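Local coordinates for protein phenylalanine--tRNA ligase beta subunit (Pyrococcus horikoshii, PDB 2CXI) that forms, with the alpha subunit, the magnesium-dependent tetrameric enzyme that attaches L-phenylalanine to its tRNA at the expense of ATP, at residues A159-Y170 / T175-H183. Numbering follows the deposited sequence.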
ATOM      1  N   ALA A 159      24.238   3.408   2.862  1.00 21.09           N
ATOM      2  CA  ALA A 159      24.376   2.013   3.276  1.00 22.70           C
ATOM      3  C   ALA A 159      25.627   1.748   4.131  1.00 23.66           C
ATOM      4  O   ALA A 159      26.700   2.336   3.909  1.00 23.24           O
ATOM      5  CB  ALA A 159      24.419   1.121   2.044  1.00 20.98           C
ATOM      6  N   GLU A 160      25.469   0.813   5.072  1.00 24.85           N
ATOM      7  CA  GLU A 160      26.579   0.201   5.792  1.00 26.21           C
ATOM      8  C   GLU A 160      27.574  -0.425   4.816  1.00 26.30           C
ATOM      9  O   GLU A 160      27.189  -0.998   3.788  1.00 25.12           O
ATOM     10  CB  GLU A 160      26.055  -0.893   6.746  1.00 26.33           C
ATOM     11  CG  GLU A 160      25.059  -0.413   7.810  1.00 29.54           C
ATOM     12  CD  GLU A 160      25.707   0.421   8.923  1.00 36.36           C
ATOM     13  OE1 GLU A 160      26.962   0.475   9.015  1.00 37.23           O
ATOM     14  OE2 GLU A 160      24.963   1.051   9.708  1.00 36.22           O
ATOM     15  N   LYS A 161      28.853  -0.326   5.168  1.00 26.27           N
ATOM     16  CA  LYS A 161      29.939  -0.838   4.346  1.00 25.99           C
ATOM     17  C   LYS A 161      29.981  -2.382   4.260  1.00 26.28           C
ATOM     18  O   LYS A 161      30.689  -2.942   3.410  1.00 26.04           O
ATOM     19  CB  LYS A 161      31.272  -0.310   4.873  1.00 26.30           C
ATOM     20  CG  LYS A 161      31.378   1.191   4.874  1.00 27.73           C
ATOM     21  CD  LYS A 161      32.763   1.661   5.234  1.00 30.11           C
ATOM     22  CE  LYS A 161      32.727   3.159   5.434  1.00 33.93           C
ATOM     23  NZ  LYS A 161      34.047   3.825   5.245  1.00 37.37           N
ATOM     24  N   THR A 162      29.240  -3.035   5.154  1.00 26.37           N
ATOM     25  CA  THR A 162      29.130  -4.497   5.180  1.00 27.16           C
ATOM     26  C   THR A 162      27.944  -5.040   4.383  1.00 26.79           C
ATOM     27  O   THR A 162      27.839  -6.255   4.214  1.00 25.55           O
ATOM     28  CB  THR A 162      29.023  -5.010   6.630  1.00 27.85           C
ATOM     29  OG1 THR A 162      27.944  -4.329   7.276  1.00 27.83           O
ATOM     30  CG2 THR A 162      30.260  -4.645   7.445  1.00 28.94           C
ATOM     31  N   GLU A 163      27.061  -4.158   3.884  1.00 26.44           N
ATOM     32  CA  GLU A 163      26.046  -4.600   2.894  1.00 26.46           C
ATOM     33  C   GLU A 163      26.705  -5.313   1.712  1.00 25.35           C
ATOM     34  O   GLU A 163      27.845  -5.021   1.351  1.00 23.94           O
ATOM     35  CB  GLU A 163      25.196  -3.434   2.357  1.00 26.87           C
ATOM     36  CG  GLU A 163      24.263  -2.750   3.342  1.00 32.36           C
ATOM     37  CD  GLU A 163      23.273  -3.686   4.027  1.00 41.16           C
ATOM     38  OE1 GLU A 163      22.776  -4.637   3.382  1.00 44.15           O
ATOM     39  OE2 GLU A 163      22.974  -3.454   5.230  1.00 45.41           O
ATOM     40  N   LYS A 164      25.963  -6.236   1.094  1.00 24.62           N
ATOM     41  CA  LYS A 164      26.502  -7.057   0.017  1.00 24.43           C
ATOM     42  C   LYS A 164      25.638  -7.006  -1.234  1.00 22.68           C
ATOM     43  O   LYS A 164      24.418  -6.896  -1.153  1.00 21.74           O
ATOM     44  CB  LYS A 164      26.586  -8.539   0.450  1.00 23.72           C
ATOM     45  CG  LYS A 164      27.523  -8.835   1.604  1.00 26.85           C
ATOM     46  CD  LYS A 164      27.818 -10.374   1.599  1.00 28.13           C
ATOM     47  CE  LYS A 164      28.068 -10.915   3.002  1.00 37.99           C
ATOM     48  NZ  LYS A 164      27.787 -12.400   3.053  1.00 40.55           N
ATOM     49  N   PHE A 165      26.293  -7.143  -2.389  1.00 21.35           N
ATOM     50  CA  PHE A 165      25.633  -7.489  -3.656  1.00 20.65           C
ATOM     51  C   PHE A 165      26.731  -7.939  -4.622  1.00 20.19           C
ATOM     52  O   PHE A 165      27.913  -7.734  -4.346  1.00 19.19           O
ATOM     53  CB  PHE A 165      24.797  -6.302  -4.208  1.00 20.08           C
ATOM     54  CG  PHE A 165      25.623  -5.166  -4.855  1.00 20.26           C
ATOM     55  CD1 PHE A 165      26.237  -4.181  -4.067  1.00 17.60           C
ATOM     56  CD2 PHE A 165      25.680  -5.044  -6.256  1.00 19.57           C
ATOM     57  CE1 PHE A 165      26.968  -3.109  -4.654  1.00 19.01           C
ATOM     58  CE2 PHE A 165      26.422  -4.016  -6.870  1.00 19.29           C
ATOM     59  CZ  PHE A 165      27.067  -3.018  -6.054  1.00 19.21           C
ATOM     60  N   ALA A 166      26.337  -8.549  -5.739  1.00 20.51           N
ATOM     61  CA  ALA A 166      27.272  -9.029  -6.753  1.00 20.44           C
ATOM     62  C   ALA A 166      27.428  -7.922  -7.774  1.00 20.96           C
ATOM     63  O   ALA A 166      26.459  -7.629  -8.511  1.00 20.86           O
ATOM     64  CB  ALA A 166      26.724 -10.302  -7.445  1.00 21.51           C
ATOM     65  N   PRO A 167      28.609  -7.300  -7.825  1.00 21.27           N
ATOM     66  CA  PRO A 167      28.829  -6.217  -8.799  1.00 21.88           C
ATOM     67  C   PRO A 167      28.985  -6.808 -10.202  1.00 22.03           C
ATOM     68  O   PRO A 167      29.268  -8.008 -10.345  1.00 22.23           O
ATOM     69  CB  PRO A 167      30.104  -5.523  -8.291  1.00 21.03           C
ATOM     70  CG  PRO A 167      30.909  -6.675  -7.617  1.00 21.54           C
ATOM     71  CD  PRO A 167      29.825  -7.592  -7.020  1.00 20.67           C
ATOM     72  N   LEU A 168      28.728  -5.983 -11.213  1.00 22.17           N
ATOM     73  CA  LEU A 168      28.849  -6.350 -12.609  1.00 22.90           C
ATOM     74  C   LEU A 168      30.183  -7.056 -12.883  1.00 23.62           C
ATOM     75  O   LEU A 168      31.258  -6.528 -12.563  1.00 23.35           O
ATOM     76  CB  LEU A 168      28.777  -5.105 -13.497  1.00 22.11           C
ATOM     77  CG  LEU A 168      28.891  -5.350 -15.001  1.00 23.68           C
ATOM     78  CD1 LEU A 168      27.574  -5.790 -15.567  1.00 25.23           C
ATOM     79  CD2 LEU A 168      29.383  -4.101 -15.720  1.00 25.63           C
ATOM     80  N   GLY A 169      30.063  -8.222 -13.508  1.00 24.09           N
ATOM     81  CA  GLY A 169      31.193  -9.075 -13.888  1.00 25.67           C
ATOM     82  C   GLY A 169      31.530 -10.143 -12.857  1.00 26.42           C
ATOM     83  O   GLY A 169      32.467 -10.903 -13.071  1.00 26.51           O
ATOM     84  N   TYR A 170      30.787 -10.196 -11.745  1.00 26.41           N
ATOM     85  CA  TYR A 170      31.043 -11.157 -10.645  1.00 26.97           C
ATOM     86  C   TYR A 170      29.749 -11.895 -10.275  1.00 27.13           C
ATOM     87  O   TYR A 170      28.683 -11.269 -10.174  1.00 25.84           O
ATOM     88  CB  TYR A 170      31.585 -10.450  -9.397  1.00 27.50           C
ATOM     89  CG  TYR A 170      32.973  -9.871  -9.539  1.00 30.14           C
ATOM     90  CD1 TYR A 170      34.065 -10.426  -8.840  1.00 33.72           C
ATOM     91  CD2 TYR A 170      33.213  -8.783 -10.375  1.00 29.82           C
ATOM     92  CE1 TYR A 170      35.356  -9.872  -8.961  1.00 32.25           C
ATOM     93  CE2 TYR A 170      34.478  -8.235 -10.520  1.00 30.83           C
ATOM     94  CZ  TYR A 170      35.548  -8.786  -9.818  1.00 32.13           C
ATOM     95  OH  TYR A 170      36.796  -8.235  -9.971  1.00 33.07           O
ATOM     96  N   THR A 175      30.931  -7.632   0.084  1.00 25.53           N
ATOM     97  CA  THR A 175      30.615  -6.411   0.813  1.00 23.72           C
ATOM     98  C   THR A 175      30.984  -5.189  -0.032  1.00 23.22           C
ATOM     99  O   THR A 175      31.833  -5.252  -0.947  1.00 23.85           O
ATOM    100  CB  THR A 175      31.350  -6.302   2.180  1.00 22.69           C
ATOM    101  OG1 THR A 175      32.734  -6.075   1.944  1.00 23.43           O
ATOM    102  CG2 THR A 175      31.295  -7.596   2.972  1.00 23.18           C
ATOM    103  N   LEU A 176      30.355  -4.079   0.287  1.00 22.78           N
ATOM    104  CA  LEU A 176      30.652  -2.825  -0.372  1.00 22.92           C
ATOM    105  C   LEU A 176      32.132  -2.504  -0.266  1.00 23.55           C
ATOM    106  O   LEU A 176      32.750  -2.093  -1.225  1.00 21.69           O
ATOM    107  CB  LEU A 176      29.809  -1.701   0.244  1.00 22.61           C
ATOM    108  CG  LEU A 176      28.404  -1.466  -0.284  1.00 23.41           C
ATOM    109  CD1 LEU A 176      27.695  -2.680  -0.924  1.00 19.96           C
ATOM    110  CD2 LEU A 176      27.561  -0.704   0.684  1.00 20.53           C
ATOM    111  N   GLU A 177      32.678  -2.707   0.925  1.00 24.94           N
ATOM    112  CA  GLU A 177      34.100  -2.614   1.177  1.00 27.20           C
ATOM    113  C   GLU A 177      34.961  -3.440   0.211  1.00 26.88           C
ATOM    114  O   GLU A 177      35.891  -2.915  -0.403  1.00 25.27           O
ATOM    115  CB  GLU A 177      34.361  -3.018   2.636  1.00 29.20           C
ATOM    116  CG  GLU A 177      34.455  -1.827   3.542  1.00 35.54           C
ATOM    117  CD  GLU A 177      35.536  -0.886   3.049  1.00 43.96           C
ATOM    118  OE1 GLU A 177      35.217   0.282   2.728  1.00 45.05           O
ATOM    119  OE2 GLU A 177      36.694  -1.348   2.928  1.00 47.52           O
ATOM    120  N   GLU A 178      34.616  -4.720   0.051  1.00 26.87           N
ATOM    121  CA  GLU A 178      35.329  -5.624  -0.847  1.00 27.81           C
ATOM    122  C   GLU A 178      35.226  -5.179  -2.295  1.00 26.82           C
ATOM    123  O   GLU A 178      36.174  -5.355  -3.061  1.00 26.88           O
ATOM    124  CB  GLU A 178      34.808  -7.057  -0.725  1.00 27.52           C
ATOM    125  CG  GLU A 178      35.013  -7.643   0.661  1.00 29.86           C
ATOM    126  CD  GLU A 178      34.480  -9.061   0.808  1.00 30.47           C
ATOM    127  OE1 GLU A 178      33.352  -9.373   0.338  1.00 27.99           O
ATOM    128  OE2 GLU A 178      35.201  -9.862   1.447  1.00 37.05           O
ATOM    129  N   ILE A 179      34.068  -4.636  -2.675  1.00 25.35           N
ATOM    130  CA  ILE A 179      33.907  -4.134  -4.043  1.00 24.86           C
ATOM    131  C   ILE A 179      34.860  -2.966  -4.309  1.00 25.14           C
ATOM    132  O   ILE A 179      35.538  -2.941  -5.340  1.00 24.98           O
ATOM    133  CB  ILE A 179      32.431  -3.753  -4.340  1.00 24.49           C
ATOM    134  CG1 ILE A 179      31.494  -4.984  -4.172  1.00 23.31           C
ATOM    135  CG2 ILE A 179      32.308  -3.178  -5.758  1.00 24.04           C
ATOM    136  CD1 ILE A 179      29.945  -4.628  -4.281  1.00 23.88           C
ATOM    137  N   LEU A 180      34.919  -1.999  -3.385  1.00 26.53           N
ATOM    138  CA  LEU A 180      35.862  -0.860  -3.528  1.00 27.90           C
ATOM    139  C   LEU A 180      37.303  -1.336  -3.666  1.00 29.67           C
ATOM    140  O   LEU A 180      38.073  -0.799  -4.461  1.00 29.48           O
ATOM    141  CB  LEU A 180      35.739   0.114  -2.367  1.00 27.54           C
ATOM    142  CG  LEU A 180      34.416   0.883  -2.260  1.00 28.75           C
ATOM    143  CD1 LEU A 180      34.615   2.095  -1.415  1.00 27.96           C
ATOM    144  CD2 LEU A 180      33.919   1.309  -3.653  1.00 28.46           C
ATOM    145  N   GLU A 181      37.639  -2.385  -2.922  1.00 31.24           N
ATOM    146  CA  GLU A 181      38.987  -2.966  -2.929  1.00 33.32           C
ATOM    147  C   GLU A 181      39.294  -3.785  -4.186  1.00 32.70           C
ATOM    148  O   GLU A 181      40.315  -3.582  -4.823  1.00 33.23           O
ATOM    149  CB  GLU A 181      39.139  -3.817  -1.659  1.00 33.94           C
ATOM    150  CG  GLU A 181      40.539  -4.299  -1.353  1.00 41.05           C
ATOM    151  CD  GLU A 181      40.540  -5.545  -0.462  1.00 49.34           C
ATOM    152  OE1 GLU A 181      39.516  -5.816   0.232  1.00 52.29           O
ATOM    153  OE2 GLU A 181      41.570  -6.271  -0.468  1.00 51.54           O
ATOM    154  N   LYS A 182      38.396  -4.690  -4.558  1.00 32.47           N
ATOM    155  CA  LYS A 182      38.645  -5.690  -5.607  1.00 32.13           C
ATOM    156  C   LYS A 182      38.172  -5.348  -7.021  1.00 30.91           C
ATOM    157  O   LYS A 182      38.790  -5.772  -7.996  1.00 30.87           O
ATOM    158  CB  LYS A 182      37.972  -7.020  -5.221  1.00 32.59           C
ATOM    159  CG  LYS A 182      38.546  -7.643  -3.965  1.00 38.39           C
ATOM    160  CD  LYS A 182      39.955  -8.183  -4.248  1.00 43.80           C
ATOM    161  CE  LYS A 182      40.925  -7.767  -3.162  1.00 46.62           C
ATOM    162  NZ  LYS A 182      40.500  -8.338  -1.841  1.00 50.17           N
ATOM    163  N   HIS A 183      37.038  -4.666  -7.146  1.00 28.76           N
ATOM    164  CA  HIS A 183      36.497  -4.366  -8.470  1.00 27.41           C
ATOM    165  C   HIS A 183      37.335  -3.286  -9.151  1.00 26.30           C
ATOM    166  O   HIS A 183      37.734  -2.307  -8.520  1.00 26.23           O
ATOM    167  CB  HIS A 183      35.032  -3.897  -8.375  1.00 26.57           C
ATOM    168  CG  HIS A 183      34.295  -4.040  -9.658  1.00 24.69           C
ATOM    169  ND1 HIS A 183      34.497  -3.196 -10.724  1.00 23.14           N
ATOM    170  CD2 HIS A 183      33.397  -4.964 -10.070  1.00 23.44           C
ATOM    171  CE1 HIS A 183      33.747  -3.587 -11.740  1.00 22.26           C
ATOM    172  NE2 HIS A 183      33.067  -4.656 -11.370  1.00 21.69           N
TER
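Leu176 and Ile179 of helix 176-182 pack against Phe165 at the tight centre of this contact: Ile179 CD1 lies over one face of the ring, 3.4 Å from Phe165 CE1, while Leu176 CD1 meets its edge in plane. Pro167 CG lies 3.9 Å from Ile179 CG1. The helix start is fixed by Leu176 N to Glu163 O (2.9 Å), Glu177 N to Lys161 O (3.2 Å) and a capping box in which Glu178 N donates to Thr175 OG1 and Thr175 N to Glu178 OE1. Lys161's stem packs alongside Glu177, its NZ bonded to Lys196 O. At the other end, chi1 of -160° swings the His183 ring toward 167-170, where NE2 donates to Leu168 O at 2.9 Å, 3° out of the ring plane. ND1 caps Lys185 N, fixing the ring's rotation, and Tyr170 lies oblique to it (planes at 42°), CE2 3.5 Å from His183 CD2. A leucine in place of His183 would probably leave Leu168 O without its donor and Lys185 N without its acceptor. The solvent side is looser: Thr162 touches Thr175 lightly, and Lys164, though bridged to Thr175, sends its side-chain end away. Within the B3/4 domain, hairpin 164-165/174-175 leads into this helix, which rests on strands 199-204, 209-212 and 216-217 through Tyr199, Met212 and Ile216.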